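Local structure of beta-1,4-mannanase (Aplysia kurodai, 3VUP) at residues A[288-297]-A[316-327]. The protein probably hydrolyses the internal beta-1,4-mannosidic linkages of mannan as a digestive-fluid enzyme of the sea hare. Sequence-based numbering, arbitrary orientation.
With SO4 (sulfate ion), chain F.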
loop_
_atom_site.group_PDB
_atom_site.type_symbol
_atom_site.label_atom_id
_atom_site.label_comp_id
_atom_site.label_asym_id
_atom_site.label_seq_id
_atom_site.Cartn_x
_atom_site.Cartn_y
_atom_site.Cartn_z
ATOM N N PRO A 288 0.896 -1.685 -13.792
ATOM C CA PRO A 288 1.971 -2.409 -13.109
ATOM C C PRO A 288 1.439 -3.109 -11.862
ATOM O O PRO A 288 0.543 -2.583 -11.191
ATOM C CB PRO A 288 2.952 -1.296 -12.730
ATOM C CG PRO A 288 2.677 -0.188 -13.707
ATOM C CD PRO A 288 1.198 -0.253 -13.947
ATOM N N ILE A 289 1.993 -4.283 -11.571
ATOM C CA ILE A 289 1.616 -5.053 -10.393
ATOM C C ILE A 289 2.846 -5.231 -9.507
ATOM O O ILE A 289 3.808 -5.911 -9.887
ATOM C CB ILE A 289 1.082 -6.447 -10.770
ATOM C CG1 ILE A 289 -0.142 -6.347 -11.689
ATOM C CG2 ILE A 289 0.779 -7.257 -9.515
ATOM C CD1 ILE A 289 -0.508 -7.676 -12.338
ATOM N N VAL A 290 2.809 -4.622 -8.328
ATOM C CA VAL A 290 3.857 -4.803 -7.333
ATOM C C VAL A 290 3.473 -5.959 -6.415
ATOM O O VAL A 290 2.330 -6.031 -5.973
ATOM C CB VAL A 290 4.043 -3.513 -6.510
ATOM C CG1 VAL A 290 4.980 -3.727 -5.315
ATOM C CG2 VAL A 290 4.562 -2.404 -7.406
ATOM N N VAL A 291 4.400 -6.879 -6.150
ATOM C CA VAL A 291 4.190 -7.870 -5.106
ATOM C C VAL A 291 4.707 -7.224 -3.819
ATOM O O VAL A 291 5.914 -7.195 -3.549
ATOM C CB VAL A 291 4.876 -9.210 -5.423
ATOM C CG1 VAL A 291 4.596 -10.209 -4.315
ATOM C CG2 VAL A 291 4.382 -9.748 -6.759
ATOM N N GLY A 292 3.774 -6.643 -3.069
ATOM C CA GLY A 292 4.082 -5.695 -2.014
ATOM C C GLY A 292 4.223 -6.236 -0.602
ATOM O O GLY A 292 4.540 -5.461 0.299
ATOM N N GLU A 293 3.990 -7.536 -0.408
ATOM C CA GLU A 293 4.339 -8.228 0.840
ATOM C C GLU A 293 4.592 -9.686 0.537
ATOM O O GLU A 293 3.848 -10.288 -0.237
ATOM C CB GLU A 293 3.211 -8.199 1.871
ATOM C CG GLU A 293 2.902 -6.876 2.527
ATOM C CD GLU A 293 1.854 -7.003 3.620
ATOM O OE1 GLU A 293 1.596 -8.143 4.087
ATOM O OE2 GLU A 293 1.301 -5.953 4.018
ATOM N N PHE A 294 5.606 -10.243 1.197
ATOM C CA PHE A 294 5.904 -11.666 1.204
ATOM C C PHE A 294 7.050 -11.881 2.180
ATOM O O PHE A 294 7.774 -10.932 2.503
ATOM C CB PHE A 294 6.306 -12.176 -0.191
ATOM C CG PHE A 294 7.531 -11.508 -0.775
ATOM C CD1 PHE A 294 8.800 -12.048 -0.607
ATOM C CD2 PHE A 294 7.403 -10.347 -1.524
ATOM C CE1 PHE A 294 9.911 -11.440 -1.162
ATOM C CE2 PHE A 294 8.510 -9.733 -2.087
ATOM C CZ PHE A 294 9.771 -10.283 -1.906
ATOM N N TRP A 295 7.220 -13.116 2.647
ATOM C CA TRP A 295 8.394 -13.460 3.439
ATOM C C TRP A 295 8.660 -14.954 3.397
ATOM O O TRP A 295 7.789 -15.743 3.033
ATOM C CB TRP A 295 8.341 -12.936 4.880
ATOM C CG TRP A 295 7.211 -13.404 5.753
ATOM C CD1 TRP A 295 6.191 -14.265 5.448
ATOM C CD2 TRP A 295 7.015 -13.012 7.108
ATOM N NE1 TRP A 295 5.358 -14.407 6.539
ATOM C CE2 TRP A 295 5.840 -13.635 7.563
ATOM C CE3 TRP A 295 7.705 -12.159 7.968
ATOM C CZ2 TRP A 295 5.363 -13.459 8.864
ATOM C CZ3 TRP A 295 7.234 -11.981 9.250
ATOM C CH2 TRP A 295 6.067 -12.620 9.685
ATOM N N GLU A 296 9.870 -15.341 3.778
ATOM C CA GLU A 296 10.303 -16.716 3.599
ATOM C C GLU A 296 9.520 -17.712 4.453
ATOM O O GLU A 296 9.249 -18.830 4.010
ATOM C CB GLU A 296 11.807 -16.829 3.872
ATOM C CG GLU A 296 12.381 -18.214 3.613
ATOM C CD GLU A 296 13.903 -18.289 3.723
ATOM O OE1 GLU A 296 14.403 -19.329 4.188
ATOM O OE2 GLU A 296 14.613 -17.359 3.301
ATOM N N GLN A 297 9.139 -17.319 5.664
ATOM C CA GLN A 297 8.454 -18.271 6.532
ATOM C C GLN A 297 7.106 -18.725 5.962
ATOM O O GLN A 297 6.611 -19.789 6.325
ATOM C CB GLN A 297 8.284 -17.744 7.954
ATOM C CG GLN A 297 7.312 -16.611 8.108
ATOM C CD GLN A 297 6.835 -16.509 9.533
ATOM O OE1 GLN A 297 7.622 -16.209 10.436
ATOM N NE2 GLN A 297 5.552 -16.790 9.756
ATOM N N TYR A 316 6.389 -8.938 -12.868
ATOM C CA TYR A 316 5.888 -8.012 -11.866
ATOM C C TYR A 316 6.735 -6.744 -11.866
ATOM O O TYR A 316 7.839 -6.711 -12.407
ATOM C CB TYR A 316 5.861 -8.670 -10.487
ATOM C CG TYR A 316 4.993 -9.919 -10.438
ATOM C CD1 TYR A 316 3.605 -9.821 -10.384
ATOM C CD2 TYR A 316 5.554 -11.194 -10.472
ATOM C CE1 TYR A 316 2.812 -10.947 -10.353
ATOM C CE2 TYR A 316 4.760 -12.331 -10.432
ATOM C CZ TYR A 316 3.389 -12.197 -10.376
ATOM O OH TYR A 316 2.582 -13.313 -10.343
ATOM N N ALA A 317 6.203 -5.701 -11.245
ATOM C CA ALA A 317 6.797 -4.370 -11.304
ATOM C C ALA A 317 7.617 -4.005 -10.070
ATOM O O ALA A 317 8.345 -3.013 -10.074
ATOM C CB ALA A 317 5.706 -3.335 -11.526
ATOM N N GLY A 318 7.503 -4.801 -9.018
ATOM C CA GLY A 318 8.230 -4.546 -7.796
ATOM C C GLY A 318 8.060 -5.675 -6.805
ATOM O O GLY A 318 7.168 -6.515 -6.961
ATOM N N ALA A 319 8.919 -5.681 -5.789
ATOM C CA ALA A 319 8.936 -6.703 -4.752
ATOM C C ALA A 319 9.289 -6.025 -3.442
ATOM O O ALA A 319 10.386 -5.470 -3.301
ATOM C CB ALA A 319 9.986 -7.766 -5.069
ATOM N N TRP A 320 8.357 -6.075 -2.489
ATOM C CA TRP A 320 8.582 -5.539 -1.148
ATOM C C TRP A 320 8.350 -6.654 -0.134
ATOM O O TRP A 320 7.213 -7.115 0.046
ATOM C CB TRP A 320 7.637 -4.373 -0.821
ATOM C CG TRP A 320 7.655 -3.232 -1.791
ATOM C CD1 TRP A 320 8.701 -2.803 -2.541
ATOM C CD2 TRP A 320 6.559 -2.367 -2.107
ATOM N NE1 TRP A 320 8.325 -1.726 -3.311
ATOM C CE2 TRP A 320 7.014 -1.436 -3.057
ATOM C CE3 TRP A 320 5.241 -2.290 -1.671
ATOM C CZ2 TRP A 320 6.189 -0.442 -3.581
ATOM C CZ3 TRP A 320 4.423 -1.309 -2.196
ATOM C CH2 TRP A 320 4.897 -0.395 -3.136
ATOM N N SER A 321 9.416 -7.090 0.533
ATOM C CA SER A 321 9.280 -8.124 1.553
ATOM C C SER A 321 8.670 -7.554 2.844
ATOM O O SER A 321 8.634 -6.330 3.051
ATOM C CB SER A 321 10.628 -8.793 1.820
ATOM O OG SER A 321 11.612 -7.834 2.154
ATOM N N TRP A 322 8.188 -8.445 3.707
ATOM C CA TRP A 322 7.451 -8.052 4.906
ATOM C C TRP A 322 8.288 -8.002 6.191
ATOM O O TRP A 322 8.844 -9.010 6.621
ATOM C CB TRP A 322 6.254 -8.999 5.116
ATOM C CG TRP A 322 5.533 -8.687 6.387
ATOM C CD1 TRP A 322 5.492 -9.457 7.513
ATOM C CD2 TRP A 322 4.815 -7.482 6.694
ATOM N NE1 TRP A 322 4.780 -8.811 8.500
ATOM C CE2 TRP A 322 4.350 -7.602 8.022
ATOM C CE3 TRP A 322 4.504 -6.324 5.969
ATOM C CZ2 TRP A 322 3.594 -6.605 8.646
ATOM C CZ3 TRP A 322 3.752 -5.329 6.594
ATOM C CH2 TRP A 322 3.307 -5.479 7.921
ATOM N N HIS A 323 8.337 -6.811 6.790
ATOM C CA HIS A 323 8.858 -6.551 8.138
ATOM C C HIS A 323 10.381 -6.494 8.192
ATOM O O HIS A 323 11.046 -7.355 8.770
ATOM C CB HIS A 323 8.288 -7.499 9.194
ATOM C CG HIS A 323 8.101 -6.841 10.519
ATOM N ND1 HIS A 323 9.126 -6.195 11.184
ATOM C CD2 HIS A 323 6.991 -6.676 11.273
ATOM C CE1 HIS A 323 8.646 -5.678 12.301
ATOM N NE2 HIS A 323 7.358 -5.962 12.383
ATOM N N LEU A 324 10.938 -5.442 7.609
ATOM C CA LEU A 324 12.383 -5.262 7.611
ATOM C C LEU A 324 12.933 -5.115 9.019
ATOM O O LEU A 324 14.039 -5.564 9.290
ATOM C CB LEU A 324 12.783 -4.048 6.783
ATOM C CG LEU A 324 12.555 -4.165 5.276
ATOM C CD1 LEU A 324 12.781 -2.821 4.622
ATOM C CD2 LEU A 324 13.462 -5.233 4.665
ATOM N N VAL A 325 12.195 -4.474 9.916
ATOM C CA VAL A 325 12.713 -4.288 11.266
ATOM C C VAL A 325 13.044 -5.625 11.923
ATOM O O VAL A 325 14.103 -5.773 12.532
ATOM C CB VAL A 325 11.747 -3.458 12.133
ATOM C CG1 VAL A 325 12.104 -3.558 13.600
ATOM C CG2 VAL A 325 11.765 -2.009 11.680
ATOM N N GLN A 326 12.157 -6.606 11.789
ATOM C CA GLN A 326 12.417 -7.903 12.397
ATOM C C GLN A 326 13.152 -8.897 11.509
ATOM O O GLN A 326 13.860 -9.769 12.012
ATOM C CB GLN A 326 11.111 -8.534 12.886
ATOM C CG GLN A 326 10.566 -7.875 14.144
ATOM C CD GLN A 326 9.228 -8.433 14.591
ATOM O OE1 GLN A 326 8.905 -9.593 14.347
ATOM N NE2 GLN A 326 8.448 -7.605 15.262
ATOM N N ARG A 327 12.997 -8.769 10.193
ATOM C CA ARG A 327 13.417 -9.823 9.277
ATOM C C ARG A 327 14.433 -9.336 8.246
ATOM O O ARG A 327 14.763 -10.056 7.305
ATOM C CB ARG A 327 12.196 -10.416 8.561
ATOM C CG ARG A 327 10.910 -10.441 9.396
ATOM C CD ARG A 327 10.871 -11.557 10.450
ATOM N NE ARG A 327 10.722 -12.884 9.844
ATOM C CZ ARG A 327 10.206 -13.945 10.459
ATOM N NH1 ARG A 327 9.766 -13.846 11.705
ATOM N NH2 ARG A 327 10.119 -15.111 9.827
HETATM S S SO4 F . 11.705 -14.175 6.535
HETATM O O1 SO4 F . 11.034 -13.116 7.245
HETATM O O2 SO4 F . 12.144 -13.449 5.407
HETATM O O3 SO4 F . 12.974 -14.504 7.148
HETATM O O4 SO4 F . 10.851 -15.352 6.572
#
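Trp322 turns the edge of its five-membered ring onto one face of Trp295, a T-shaped pair with planes at 76° and CD1 3.5 Å from Trp295 CE3. On the opposite face, offset toward the rim, lie Gln297 CG and the guanidinium of Arg327, its plane 37° from that of the indole. In one of its two conformers, Arg327 NE gives a 2.6 Å hydrogen bond to sulfate O1, and NH2 a weak one to Gln297 OE1. Gln297 N holds O4 of the same ion, probably from the crystallisation liquor.

Glu293 lies alongside Trp322, pointing the same way, with OE1 3.8 Å above the indole plane, toward its rim. OE1 is hydrogen-bonded to Tyr264; OE2 pairs with Arg60 and a bound Tris molecule, consistent with the catalytic pocket at the C-terminal strand ends of this barrel. Phe294 lies over Ser321, whose CA sits 4.1 Å from the ring centroid. Val290 CG1 stands over the Trp320 six-membered ring, 3.6 Å from its centroid. Val291 CG1 is anti to the backbone N (chi1 -179°), which leaves CG2 beside the N, over the face of Tyr316.

Parallel strands 289-293 and 318-322 are tied by backbone bonds such as Trp320 N to Val291 O, 2.9 Å. They are the last two strands of the TIM barrel. The connecting helix 304-313 covers Phe294, Ala319 and Ser321, while Trp320 faces strands 18-22 and 58-65.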